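Local coordinates for protein cycloalternan-forming enzyme (Listeria monocytogenes serovar 1/2a, PDB 5F7U) that belongs to glycosyl hydrolase family 31, with a TIM barrel flanked by beta-rich domains and a C-terminal family 6 carbohydrate-binding module, at residues W456-V460 with Y566-Y570; Y477-Y483 with N511-W517; F534-E540 with V582-S587; G539-W543 with M558-P563. The protein carries 1 engineered substitution. All coordinates share one frame. Residues are numbered along the deposited sequence.

Interaction 1: residues W456-V460 with Y566-Y570. With GLC (alpha-D-glucopyranose), chain F; GLC (alpha-D-glucopyranose), chain B.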
# COMPACT_ATOMS: atom_id res chain seq x y z
N TRP A 456 -15.95 -7.62 13.82
CA TRP A 456 -15.34 -8.65 12.96
C TRP A 456 -16.42 -9.49 12.28
O TRP A 456 -17.44 -9.85 12.92
CB TRP A 456 -14.48 -9.52 13.87
CG TRP A 456 -13.56 -10.56 13.26
CD1 TRP A 456 -12.24 -10.39 12.91
CD2 TRP A 456 -13.87 -11.95 13.02
NE1 TRP A 456 -11.71 -11.59 12.46
CE2 TRP A 456 -12.69 -12.56 12.52
CE3 TRP A 456 -15.02 -12.73 13.17
CZ2 TRP A 456 -12.63 -13.92 12.18
CZ3 TRP A 456 -14.97 -14.10 12.81
CH2 TRP A 456 -13.78 -14.67 12.32
N GLN A 457 -16.18 -9.79 11.01
CA GLN A 457 -17.09 -10.60 10.19
C GLN A 457 -16.32 -11.56 9.27
O GLN A 457 -15.12 -11.34 9.01
CB GLN A 457 -17.95 -9.69 9.29
CG GLN A 457 -18.92 -8.80 10.03
CD GLN A 457 -20.14 -9.57 10.50
OE1 GLN A 457 -21.09 -9.75 9.74
NE2 GLN A 457 -20.12 -10.04 11.74
N VAL A 458 -17.02 -12.58 8.80
CA VAL A 458 -16.56 -13.51 7.75
C VAL A 458 -17.65 -13.66 6.68
O VAL A 458 -18.83 -13.36 6.95
CB VAL A 458 -16.16 -14.90 8.31
CG1 VAL A 458 -14.84 -14.82 9.04
CG2 VAL A 458 -17.24 -15.47 9.23
N PRO A 459 -17.28 -14.14 5.47
CA PRO A 459 -18.26 -14.26 4.37
C PRO A 459 -18.93 -15.64 4.32
O PRO A 459 -19.60 -15.97 3.34
CB PRO A 459 -17.37 -14.06 3.13
CG PRO A 459 -16.04 -14.67 3.54
CD PRO A 459 -15.89 -14.33 5.00
N VAL A 460 -18.73 -16.43 5.36
CA VAL A 460 -19.10 -17.84 5.37
C VAL A 460 -20.10 -18.05 6.49
O VAL A 460 -20.00 -17.42 7.52
CB VAL A 460 -17.83 -18.73 5.54
CG1 VAL A 460 -17.11 -18.46 6.86
CG2 VAL A 460 -18.14 -20.21 5.36
N TYR A 566 -17.23 -9.51 -1.70
CA TYR A 566 -17.58 -9.59 -0.29
C TYR A 566 -17.31 -8.26 0.42
O TYR A 566 -18.19 -7.69 1.07
CB TYR A 566 -16.78 -10.75 0.31
CG TYR A 566 -16.47 -10.73 1.81
CD1 TYR A 566 -17.48 -10.51 2.77
CD2 TYR A 566 -15.18 -11.02 2.26
CE1 TYR A 566 -17.18 -10.52 4.13
CE2 TYR A 566 -14.88 -11.04 3.63
CZ TYR A 566 -15.90 -10.82 4.55
OH TYR A 566 -15.63 -10.84 5.92
N VAL A 567 -16.08 -7.77 0.30
CA VAL A 567 -15.67 -6.57 1.04
C VAL A 567 -16.48 -5.36 0.57
O VAL A 567 -16.97 -4.56 1.40
CB VAL A 567 -14.15 -6.34 0.90
CG1 VAL A 567 -13.74 -4.93 1.33
CG2 VAL A 567 -13.40 -7.38 1.72
N SER A 568 -16.63 -5.22 -0.75
CA SER A 568 -17.39 -4.08 -1.28
C SER A 568 -18.87 -4.15 -0.87
O SER A 568 -19.46 -3.11 -0.56
CB SER A 568 -17.26 -3.99 -2.80
OG SER A 568 -17.86 -5.09 -3.46
N SER A 569 -19.44 -5.36 -0.82
CA SER A 569 -20.86 -5.49 -0.44
C SER A 569 -21.10 -4.97 0.97
O SER A 569 -22.05 -4.20 1.21
CB SER A 569 -21.35 -6.94 -0.54
OG SER A 569 -21.47 -7.33 -1.89
N TYR A 570 -20.23 -5.38 1.90
CA TYR A 570 -20.33 -4.92 3.28
C TYR A 570 -20.04 -3.43 3.42
O TYR A 570 -20.71 -2.75 4.21
CB TYR A 570 -19.35 -5.67 4.14
CG TYR A 570 -19.89 -6.86 4.89
CD1 TYR A 570 -19.87 -8.14 4.31
CD2 TYR A 570 -20.32 -6.74 6.21
CE1 TYR A 570 -20.30 -9.26 5.03
CE2 TYR A 570 -20.74 -7.85 6.94
CZ TYR A 570 -20.72 -9.11 6.35
OH TYR A 570 -21.10 -10.24 7.06
C1 GLC F . -7.72 -13.76 11.32
C2 GLC F . -7.22 -12.30 11.24
C3 GLC F . -6.73 -11.76 12.60
C4 GLC F . -7.81 -11.97 13.67
C5 GLC F . -8.41 -13.38 13.61
C6 GLC F . -9.59 -13.59 14.54
O2 GLC F . -6.27 -12.16 10.18
O3 GLC F . -6.42 -10.36 12.52
O4 GLC F . -7.25 -11.75 14.98
O5 GLC F . -8.80 -13.79 12.28
O6 GLC F . -9.90 -14.99 14.49
C1 GLC B . -10.13 -15.52 15.82
C2 GLC B . -10.35 -17.04 15.75
C3 GLC B . -11.75 -17.37 15.22
C4 GLC B . -12.84 -16.62 15.99
C5 GLC B . -12.52 -15.12 15.92
C6 GLC B . -13.56 -14.22 16.59
O2 GLC B . -9.39 -17.63 14.87
O3 GLC B . -11.99 -18.78 15.29
O4 GLC B . -14.11 -16.91 15.42
O5 GLC B . -11.22 -14.88 16.50
O6 GLC B . -13.49 -14.41 18.01
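A proline lies almost flat on a tyrosine ring here: P459 CB stands 3.5 Å from the centroid of the Y566 ring, only 8° off its normal, in a CH-pi contact, and P459 CD comes within 3.5 Å of Y566 CZ. The t rotamer of Y566 carries its hydroxyl beneath the strand end, where OH approaches V458 CA to 3.4 Å. That hydroxyl is hydrogen-bonded to the carbonyl oxygen of N537; Q457 O, farther off at 3.2 Å from Y566 OH, is at a poor angle for a bond. One helical turn on, Y570 OH donates to Q457 OE1 at 2.7 Å. The same carboxamide turns its other end back on its own strand, with Q457 NE2 donating to W456 O at 2.9 Å; R522 also bonds Q457 OE1, and W518 also bonds Y570 OH. Both segments belong to the TIM barrel: strand 452-457 is the third of the eight parallel strands, and helix 555-577 follows the fourth, strand 534-536, past which its two tyrosines reach. W456 points the opposite way, into the glycan pocket. Its indole has C5 of one glucose (chain B) over a face, and W456 NE1 lies 3.6 Å from C6 of another (chain F).

Interaction 2: residues Y477-Y483 with N511-W517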
# COMPACT_ATOMS: atom_id res chain seq x y z
N TYR A 477 -32.44 -22.14 5.19
CA TYR A 477 -32.94 -21.04 4.35
C TYR A 477 -31.97 -20.68 3.22
O TYR A 477 -32.38 -20.56 2.06
CB TYR A 477 -33.24 -19.80 5.21
CG TYR A 477 -33.83 -18.64 4.43
CD1 TYR A 477 -35.13 -18.71 3.89
CD2 TYR A 477 -33.09 -17.47 4.21
CE1 TYR A 477 -35.67 -17.65 3.18
CE2 TYR A 477 -33.62 -16.41 3.49
CZ TYR A 477 -34.91 -16.50 2.98
OH TYR A 477 -35.45 -15.46 2.27
N MET A 478 -30.70 -20.50 3.59
CA MET A 478 -29.65 -20.15 2.65
C MET A 478 -29.58 -21.13 1.48
O MET A 478 -29.53 -20.72 0.32
CB MET A 478 -28.32 -20.07 3.39
CG MET A 478 -27.16 -19.52 2.59
SD MET A 478 -25.73 -19.54 3.68
CE MET A 478 -24.50 -18.86 2.58
N ILE A 479 -29.59 -22.42 1.79
CA ILE A 479 -29.56 -23.48 0.78
C ILE A 479 -30.82 -23.46 -0.10
O ILE A 479 -30.69 -23.43 -1.33
CB ILE A 479 -29.32 -24.86 1.42
CG1 ILE A 479 -27.93 -24.89 2.08
CG2 ILE A 479 -29.42 -25.98 0.37
CD1 ILE A 479 -27.71 -26.06 3.02
N SER A 480 -32.00 -23.43 0.52
CA SER A 480 -33.27 -23.45 -0.23
C SER A 480 -33.44 -22.25 -1.18
O SER A 480 -34.06 -22.38 -2.24
CB SER A 480 -34.48 -23.57 0.71
OG SER A 480 -34.77 -22.32 1.33
N GLN A 481 -32.86 -21.10 -0.82
CA GLN A 481 -32.94 -19.89 -1.63
C GLN A 481 -31.91 -19.81 -2.75
O GLN A 481 -31.99 -18.94 -3.61
CB GLN A 481 -32.83 -18.63 -0.75
CG GLN A 481 -34.02 -18.42 0.17
CD GLN A 481 -35.35 -18.53 -0.56
OE1 GLN A 481 -35.70 -17.66 -1.34
NE2 GLN A 481 -36.08 -19.63 -0.32
N GLY A 482 -30.92 -20.71 -2.71
CA GLY A 482 -29.80 -20.67 -3.63
C GLY A 482 -28.90 -19.48 -3.35
O GLY A 482 -28.35 -18.89 -4.27
N TYR A 483 -28.76 -19.13 -2.06
CA TYR A 483 -27.95 -17.98 -1.65
C TYR A 483 -26.47 -18.34 -1.45
O TYR A 483 -25.62 -17.45 -1.35
CB TYR A 483 -28.51 -17.34 -0.39
CG TYR A 483 -29.79 -16.55 -0.56
CD1 TYR A 483 -30.27 -16.18 -1.83
CD2 TYR A 483 -30.51 -16.13 0.56
CE1 TYR A 483 -31.43 -15.44 -1.97
CE2 TYR A 483 -31.69 -15.38 0.44
CZ TYR A 483 -32.14 -15.04 -0.83
OH TYR A 483 -33.29 -14.30 -0.96
N ASN A 511 -24.85 -12.53 -5.89
CA ASN A 511 -26.29 -12.71 -5.91
C ASN A 511 -26.90 -11.58 -5.07
O ASN A 511 -26.81 -11.61 -3.85
CB ASN A 511 -26.61 -14.12 -5.36
CG ASN A 511 -28.10 -14.44 -5.30
OD1 ASN A 511 -28.95 -13.55 -5.24
ND2 ASN A 511 -28.41 -15.73 -5.28
N LYS A 512 -27.50 -10.58 -5.73
CA LYS A 512 -28.00 -9.39 -5.02
C LYS A 512 -29.00 -9.74 -3.91
O LYS A 512 -28.93 -9.18 -2.82
CB LYS A 512 -28.58 -8.36 -6.00
CG LYS A 512 -28.89 -7.00 -5.38
CD LYS A 512 -29.80 -6.20 -6.31
CE LYS A 512 -30.40 -4.98 -5.61
NZ LYS A 512 -31.00 -4.06 -6.62
N ASP A 513 -29.92 -10.68 -4.18
CA ASP A 513 -30.87 -11.16 -3.17
C ASP A 513 -30.16 -11.81 -1.95
O ASP A 513 -30.56 -11.58 -0.81
CB ASP A 513 -31.89 -12.14 -3.76
CG ASP A 513 -32.80 -11.50 -4.82
OD1 ASP A 513 -33.00 -10.27 -4.86
OD2 ASP A 513 -33.35 -12.29 -5.62
N ALA A 514 -29.11 -12.60 -2.21
CA ALA A 514 -28.33 -13.23 -1.13
C ALA A 514 -27.65 -12.18 -0.25
O ALA A 514 -27.65 -12.30 0.98
CB ALA A 514 -27.27 -14.16 -1.71
N VAL A 515 -27.06 -11.18 -0.90
CA VAL A 515 -26.39 -10.07 -0.22
C VAL A 515 -27.39 -9.30 0.64
O VAL A 515 -27.12 -9.02 1.81
CB VAL A 515 -25.69 -9.14 -1.23
CG1 VAL A 515 -25.05 -7.93 -0.53
CG2 VAL A 515 -24.65 -9.94 -2.00
N ASP A 516 -28.54 -8.96 0.05
CA ASP A 516 -29.60 -8.27 0.79
C ASP A 516 -30.02 -9.04 2.04
O ASP A 516 -30.16 -8.45 3.10
CB ASP A 516 -30.81 -7.96 -0.11
CG ASP A 516 -30.52 -6.86 -1.15
OD1 ASP A 516 -29.56 -6.06 -0.96
OD2 ASP A 516 -31.25 -6.79 -2.16
N TRP A 517 -30.17 -10.36 1.91
CA TRP A 517 -30.51 -11.21 3.06
C TRP A 517 -29.40 -11.19 4.10
O TRP A 517 -29.65 -10.90 5.26
CB TRP A 517 -30.79 -12.65 2.64
CG TRP A 517 -30.88 -13.55 3.81
CD1 TRP A 517 -31.85 -13.52 4.79
CD2 TRP A 517 -29.98 -14.60 4.17
NE1 TRP A 517 -31.59 -14.48 5.73
CE2 TRP A 517 -30.45 -15.17 5.38
CE3 TRP A 517 -28.80 -15.13 3.58
CZ2 TRP A 517 -29.81 -16.24 6.02
CZ3 TRP A 517 -28.15 -16.20 4.23
CH2 TRP A 517 -28.66 -16.75 5.42
O HOH W 1 -31.04 -16.86 -5.40
O HOH W 2 -26.28 -17.79 -5.69
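Three aromatic side chains, two from helices and Y483 from the loop after the first, set the character of this contact. W517, with chi1 in the t well, extends its indole from helix 512-520 toward the end of helix 469-481. Y477, also t, presents its ring edge to the face of the indole five-membered ring, with centroids 4.9 Å apart and planes at 61°; Y477 CE2 lies 3.6 Å from W517 NE1, whose hydrogen bond goes to the carbonyl of G422. Y483 takes the m rotamer and lays its ring over A514, so that A514 CA sits 3.7 Å from the ring centroid, a CH-pi contact. Against W517 it is slid aside with little overlap, though Y483 CD2 and W517 CE3 close to 3.6 Å. M478 is fully extended (t, t, t) and adds a Met-aromatic contact at the edge of the indole, its SD 5.4 Å from the six-membered-ring centroid. These helices belong to the TIM-barrel domain and meet end against start. G482, at positive phi, closes the first in a Schellman motif; N511 is the N-cap of the second, its t rotamer letting OD1 accept from A514 N at 3.2 Å. The N511 ND2 end of that same carboxamide bridges back through two waters, one held by Q481 O at 2.9 Å and the other by G482 O at 2.7 Å.

Interaction 3: residues F534-E540 with V582-S587. Engineered in segment 534-540: N537 (natural residue Asp). With GLC (alpha-D-glucopyranose), chain F; GLC (alpha-D-glucopyranose), chain C.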
# COMPACT_ATOMS: atom_id res chain seq x y z
N PHE A 534 -17.31 -2.62 9.73
CA PHE A 534 -16.98 -4.02 9.91
C PHE A 534 -15.53 -4.30 9.57
O PHE A 534 -14.98 -3.73 8.61
CB PHE A 534 -17.84 -4.89 9.00
CG PHE A 534 -19.32 -4.80 9.28
CD1 PHE A 534 -19.87 -5.46 10.36
CD2 PHE A 534 -20.15 -4.02 8.46
CE1 PHE A 534 -21.25 -5.39 10.62
CE2 PHE A 534 -21.53 -3.93 8.72
CZ PHE A 534 -22.07 -4.63 9.79
N LYS A 535 -14.94 -5.21 10.34
CA LYS A 535 -13.66 -5.80 9.97
C LYS A 535 -13.96 -7.09 9.23
O LYS A 535 -14.17 -8.14 9.84
CB LYS A 535 -12.75 -6.03 11.19
CG LYS A 535 -11.39 -6.69 10.84
CD LYS A 535 -10.49 -6.79 12.08
CE LYS A 535 -9.12 -7.36 11.68
NZ LYS A 535 -8.19 -7.49 12.85
N THR A 536 -14.00 -6.98 7.91
CA THR A 536 -14.37 -8.09 7.04
C THR A 536 -13.14 -8.91 6.70
O THR A 536 -12.37 -8.58 5.80
CB THR A 536 -15.10 -7.58 5.78
OG1 THR A 536 -14.55 -6.32 5.39
CG2 THR A 536 -16.57 -7.39 6.08
N ASN A 537 -12.95 -9.96 7.48
CA ASN A 537 -11.81 -10.86 7.35
C ASN A 537 -12.12 -12.00 6.39
O ASN A 537 -13.27 -12.26 6.07
CB ASN A 537 -11.54 -11.48 8.72
CG ASN A 537 -10.06 -11.65 8.98
OD1 ASN A 537 -9.28 -12.01 8.11
ND2 ASN A 537 -9.67 -11.31 10.20
N GLY A 538 -11.07 -12.70 5.99
CA GLY A 538 -11.20 -13.84 5.10
C GLY A 538 -11.56 -13.45 3.67
O GLY A 538 -11.31 -12.32 3.23
N GLY A 539 -12.15 -14.40 2.95
CA GLY A 539 -12.52 -14.17 1.56
C GLY A 539 -11.69 -15.01 0.59
O GLY A 539 -12.07 -15.13 -0.58
N GLU A 540 -10.59 -15.59 1.08
CA GLU A 540 -9.71 -16.42 0.23
C GLU A 540 -10.19 -17.87 0.24
O GLU A 540 -9.41 -18.80 0.47
CB GLU A 540 -8.25 -16.35 0.72
CG GLU A 540 -7.75 -14.94 1.10
CD GLU A 540 -8.04 -14.53 2.55
OE1 GLU A 540 -7.53 -13.49 3.00
OE2 GLU A 540 -8.77 -15.24 3.28
N VAL A 582 -16.65 2.58 8.15
CA VAL A 582 -15.39 2.22 7.49
C VAL A 582 -15.23 0.70 7.53
O VAL A 582 -15.50 0.10 8.58
CB VAL A 582 -14.22 2.88 8.25
CG1 VAL A 582 -12.86 2.39 7.75
CG2 VAL A 582 -14.31 4.39 8.12
N SER A 583 -14.78 0.09 6.43
CA SER A 583 -14.36 -1.32 6.44
C SER A 583 -12.85 -1.48 6.64
O SER A 583 -12.07 -0.60 6.25
CB SER A 583 -14.74 -1.99 5.13
OG SER A 583 -16.16 -2.07 5.02
N PHE A 584 -12.46 -2.64 7.18
CA PHE A 584 -11.07 -2.94 7.51
C PHE A 584 -10.94 -4.41 7.08
O PHE A 584 -11.58 -5.30 7.67
CB PHE A 584 -10.92 -2.74 9.03
CG PHE A 584 -9.50 -2.64 9.51
CD1 PHE A 584 -8.72 -3.80 9.70
CD2 PHE A 584 -8.96 -1.39 9.88
CE1 PHE A 584 -7.41 -3.73 10.19
CE2 PHE A 584 -7.63 -1.32 10.36
CZ PHE A 584 -6.87 -2.49 10.51
N SER A 585 -10.16 -4.66 6.01
CA SER A 585 -10.16 -5.99 5.35
C SER A 585 -8.76 -6.41 4.97
O SER A 585 -7.83 -5.59 5.05
CB SER A 585 -11.01 -5.94 4.08
OG SER A 585 -12.30 -5.42 4.36
N ARG A 586 -8.57 -7.67 4.57
CA ARG A 586 -7.22 -8.10 4.17
C ARG A 586 -7.08 -8.59 2.74
O ARG A 586 -5.97 -8.54 2.19
CB ARG A 586 -6.63 -9.13 5.13
CG ARG A 586 -7.36 -10.44 5.13
CD ARG A 586 -6.66 -11.46 6.01
NE ARG A 586 -7.22 -12.76 5.67
CZ ARG A 586 -7.21 -13.83 6.45
NH1 ARG A 586 -6.65 -13.80 7.67
NH2 ARG A 586 -7.76 -14.96 5.99
N SER A 587 -8.19 -9.04 2.14
CA SER A 587 -8.11 -9.75 0.86
C SER A 587 -8.78 -9.01 -0.26
O SER A 587 -9.79 -8.35 -0.04
CB SER A 587 -8.76 -11.13 0.97
OG SER A 587 -8.50 -11.88 -0.22
C1 GLC F . -7.72 -13.76 11.32
C2 GLC F . -7.22 -12.30 11.24
C3 GLC F . -6.73 -11.76 12.60
C4 GLC F . -7.81 -11.97 13.67
C5 GLC F . -8.41 -13.38 13.61
C6 GLC F . -9.59 -13.59 14.54
O2 GLC F . -6.27 -12.16 10.18
O3 GLC F . -6.42 -10.36 12.52
O4 GLC F . -7.25 -11.75 14.98
O5 GLC F . -8.80 -13.79 12.28
O6 GLC F . -9.90 -14.99 14.49
C1 GLC C . -5.89 -18.87 11.25
C2 GLC C . -6.75 -18.22 10.16
C3 GLC C . -6.56 -16.69 10.14
C4 GLC C . -6.90 -16.08 11.50
C5 GLC C . -6.03 -16.79 12.56
C6 GLC C . -6.33 -16.36 13.99
O1 GLC C . -4.50 -18.83 10.88
O2 GLC C . -6.39 -18.76 8.89
O3 GLC C . -7.36 -16.14 9.09
O4 GLC C . -6.61 -14.66 11.54
O5 GLC C . -6.09 -18.24 12.53
O6 GLC C . -5.22 -15.54 14.34
O HOH W 3 -17.98 -1.36 7.00
O HOH W 4 -10.66 -9.60 3.95
O HOH W 5 -16.31 -4.57 4.16
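The two segments run side by side in the same direction, their end-to-end vectors 9° apart, as parallel neighbours with K535 beside F584 and T536 beside S585. Pairing is loose. F584 N donates to F534 O at 3.1 Å, and CA-H...O contacts supplement it, including K535 CA to F584 O at 3.1 Å. Where the segments diverge, a water fills the gap, donating to T536 O and G538 O and accepting from R586 N. K535 and F584 share the face turned into the barrel; T536 and S585 share the other, with T536 OG1 hydrogen-bonded to S585 OG at 2.6 Å. Beyond the strands, R586 folds back to E540 in a two-pronged salt bridge, NE to OE1 at 2.8 Å and NH2 to OE2 at 2.9 Å. Thus held, R586 donates from NH1 to O3 of a glucose (chain C) at 2.8 Å and weakly to O2 of a second (chain F). K535 NZ, salt-bridged to E400, adds a weak bond to O3 of the chain F glucose. N537, an engineered replacement of Asp, accepts from G538 N through its OD1 at 2.9 Å and also lines this pocket. These are strands four and five of the TIM barrel, flanked by strand 452-457 beside K535 and strand 597-599 beside S583, while helix 555-577 covers T536 and S585 with Y566 and V567.

Interaction 4: residues G539-W543 with M558-P563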
# COMPACT_ATOMS: atom_id res chain seq x y z
N GLY A 539 -12.15 -14.40 2.95
CA GLY A 539 -12.52 -14.17 1.56
C GLY A 539 -11.69 -15.01 0.59
O GLY A 539 -12.07 -15.13 -0.58
N GLU A 540 -10.59 -15.59 1.08
CA GLU A 540 -9.71 -16.42 0.23
C GLU A 540 -10.19 -17.87 0.24
O GLU A 540 -9.41 -18.80 0.47
CB GLU A 540 -8.25 -16.35 0.72
CG GLU A 540 -7.75 -14.94 1.10
CD GLU A 540 -8.04 -14.53 2.55
OE1 GLU A 540 -7.53 -13.49 3.00
OE2 GLU A 540 -8.77 -15.24 3.28
N MET A 541 -11.48 -18.07 -0.00
CA MET A 541 -12.16 -19.29 0.36
C MET A 541 -12.84 -19.99 -0.81
O MET A 541 -13.51 -20.99 -0.61
CB MET A 541 -13.19 -18.97 1.45
CG MET A 541 -12.55 -18.57 2.76
SD MET A 541 -13.70 -17.58 3.74
CE MET A 541 -12.83 -17.61 5.30
N VAL A 542 -12.64 -19.48 -2.02
CA VAL A 542 -13.24 -20.10 -3.22
C VAL A 542 -12.26 -21.09 -3.84
O VAL A 542 -11.24 -20.70 -4.44
CB VAL A 542 -13.67 -19.05 -4.27
CG1 VAL A 542 -14.13 -19.72 -5.57
CG2 VAL A 542 -14.78 -18.17 -3.73
N TRP A 543 -12.59 -22.37 -3.73
CA TRP A 543 -11.87 -23.43 -4.43
C TRP A 543 -12.82 -24.18 -5.36
O TRP A 543 -14.05 -24.01 -5.28
CB TRP A 543 -11.27 -24.40 -3.41
CG TRP A 543 -9.94 -23.96 -2.81
CD1 TRP A 543 -8.69 -24.14 -3.35
CD2 TRP A 543 -9.74 -23.30 -1.55
NE1 TRP A 543 -7.73 -23.64 -2.51
CE2 TRP A 543 -8.34 -23.13 -1.40
CE3 TRP A 543 -10.60 -22.85 -0.53
CZ2 TRP A 543 -7.78 -22.51 -0.27
CZ3 TRP A 543 -10.05 -22.25 0.58
CH2 TRP A 543 -8.65 -22.09 0.71
N MET A 558 -13.63 -16.68 -10.37
CA MET A 558 -14.16 -16.02 -9.18
C MET A 558 -13.25 -16.03 -7.97
O MET A 558 -13.46 -15.20 -7.08
CB MET A 558 -15.53 -16.59 -8.81
CG MET A 558 -16.67 -15.99 -9.62
SD MET A 558 -16.89 -14.21 -9.39
CE MET A 558 -17.19 -14.06 -7.62
N ARG A 559 -12.26 -16.92 -7.92
CA ARG A 559 -11.41 -16.97 -6.72
C ARG A 559 -10.84 -15.58 -6.34
O ARG A 559 -10.99 -15.16 -5.17
CB ARG A 559 -10.29 -18.01 -6.79
CG ARG A 559 -9.47 -17.94 -5.50
CD ARG A 559 -8.46 -19.04 -5.40
NE ARG A 559 -7.63 -18.87 -4.20
CZ ARG A 559 -7.88 -19.40 -3.01
NH1 ARG A 559 -8.98 -20.14 -2.78
NH2 ARG A 559 -7.00 -19.17 -2.02
N ASN A 560 -10.21 -14.88 -7.28
CA ASN A 560 -9.59 -13.59 -6.95
C ASN A 560 -10.63 -12.49 -6.72
O ASN A 560 -10.40 -11.57 -5.92
CB ASN A 560 -8.60 -13.15 -8.03
CG ASN A 560 -7.36 -14.05 -8.09
OD1 ASN A 560 -7.08 -14.83 -7.16
ND2 ASN A 560 -6.59 -13.93 -9.17
N ARG A 561 -11.75 -12.60 -7.42
CA ARG A 561 -12.82 -11.60 -7.38
C ARG A 561 -13.66 -11.66 -6.11
O ARG A 561 -14.08 -10.62 -5.59
CB ARG A 561 -13.71 -11.72 -8.64
CG ARG A 561 -14.92 -10.77 -8.72
CD ARG A 561 -14.58 -9.30 -8.49
NE ARG A 561 -13.52 -8.83 -9.39
CZ ARG A 561 -12.86 -7.69 -9.24
NH1 ARG A 561 -13.12 -6.88 -8.21
NH2 ARG A 561 -11.91 -7.37 -10.11
N TYR A 562 -13.93 -12.88 -5.65
CA TYR A 562 -14.81 -13.09 -4.50
C TYR A 562 -14.52 -12.18 -3.29
O TYR A 562 -15.45 -11.54 -2.78
CB TYR A 562 -14.81 -14.57 -4.08
CG TYR A 562 -15.79 -14.82 -2.96
CD1 TYR A 562 -17.14 -15.09 -3.24
CD2 TYR A 562 -15.38 -14.81 -1.62
CE1 TYR A 562 -18.05 -15.29 -2.21
CE2 TYR A 562 -16.28 -15.02 -0.58
CZ TYR A 562 -17.61 -15.27 -0.87
OH TYR A 562 -18.51 -15.48 0.15
N PRO A 563 -13.24 -12.11 -2.83
CA PRO A 563 -13.03 -11.25 -1.66
C PRO A 563 -13.45 -9.80 -1.86
O PRO A 563 -13.99 -9.19 -0.92
CB PRO A 563 -11.51 -11.35 -1.39
CG PRO A 563 -10.94 -11.91 -2.68
CD PRO A 563 -12.00 -12.86 -3.15
O HOH W 6 -11.55 -16.67 -2.88
O HOH W 7 -6.57 -19.39 0.90
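G539 enters the contact at phi 112°, psi -14°, a conformation that calls for glycine; a CB here would also crowd P563 CB. Its carbonyl faces the helix, with G539 O 3.4 Å from P563 CD and 3.5 Å from Y562 CD2. E540 centres an inverse gamma turn, closed by a weak bond from M541 N to G539 O at 3.1 Å; its carboxylate is turned away from helix 555-577 and forms a salt bridge with R586, the side chain lying about 6 Å from a bound glucose between nearest atoms. M541 likewise points away, its SD accepting weakly from G539 N. V542 turns back: CG2 meets Y562 CG at 3.6 Å, and its carbonyl O accepts from R559 NH1 at 2.9 Å. W543 then swings its indole over the same arginine, R559 CZ lying 4.4 Å from the six-membered-ring centroid in a cation-pi contact, while the ring nitrogen bonds D16. An extended side chain carries the R559 guanidinium into the loop, where NH2 also binds the carbonyl of V271 and, through a water, that of E540. A second water joins G539 O, V542 N and R559 O, tying backbone to backbone. This is a beta-alpha loop of a TIM barrel, leaving the C-terminal end of strand 534-536 and doubling back onto the early turns of helix 555-577, the helix that follows that strand in the barrel.

Overall arrangement
Interactions 1, 3 and 4 converge on the strand 534-536, helix 555-577, strand 584-585 unit of the barrel. Interactions 1 and 3 are closest, their centres about 6 Å apart, joined by probable hydrogen bonds from Y566 OH to N537 O (2.8 Å) and from Q457 N to K535 O (2.9 Å); both touch the chain F glucose of the pocket. Interaction 4 shares G539 and E540 with interaction 3, where S587 OG meets P563 CB at 3.3 Å, and uses the same helix as interaction 1. Interaction 2 lies farther out, its centre about 21 Å from that of interaction 3, but touches interaction 1 through V515 CG1 and S569 CB, 3.8 Å apart.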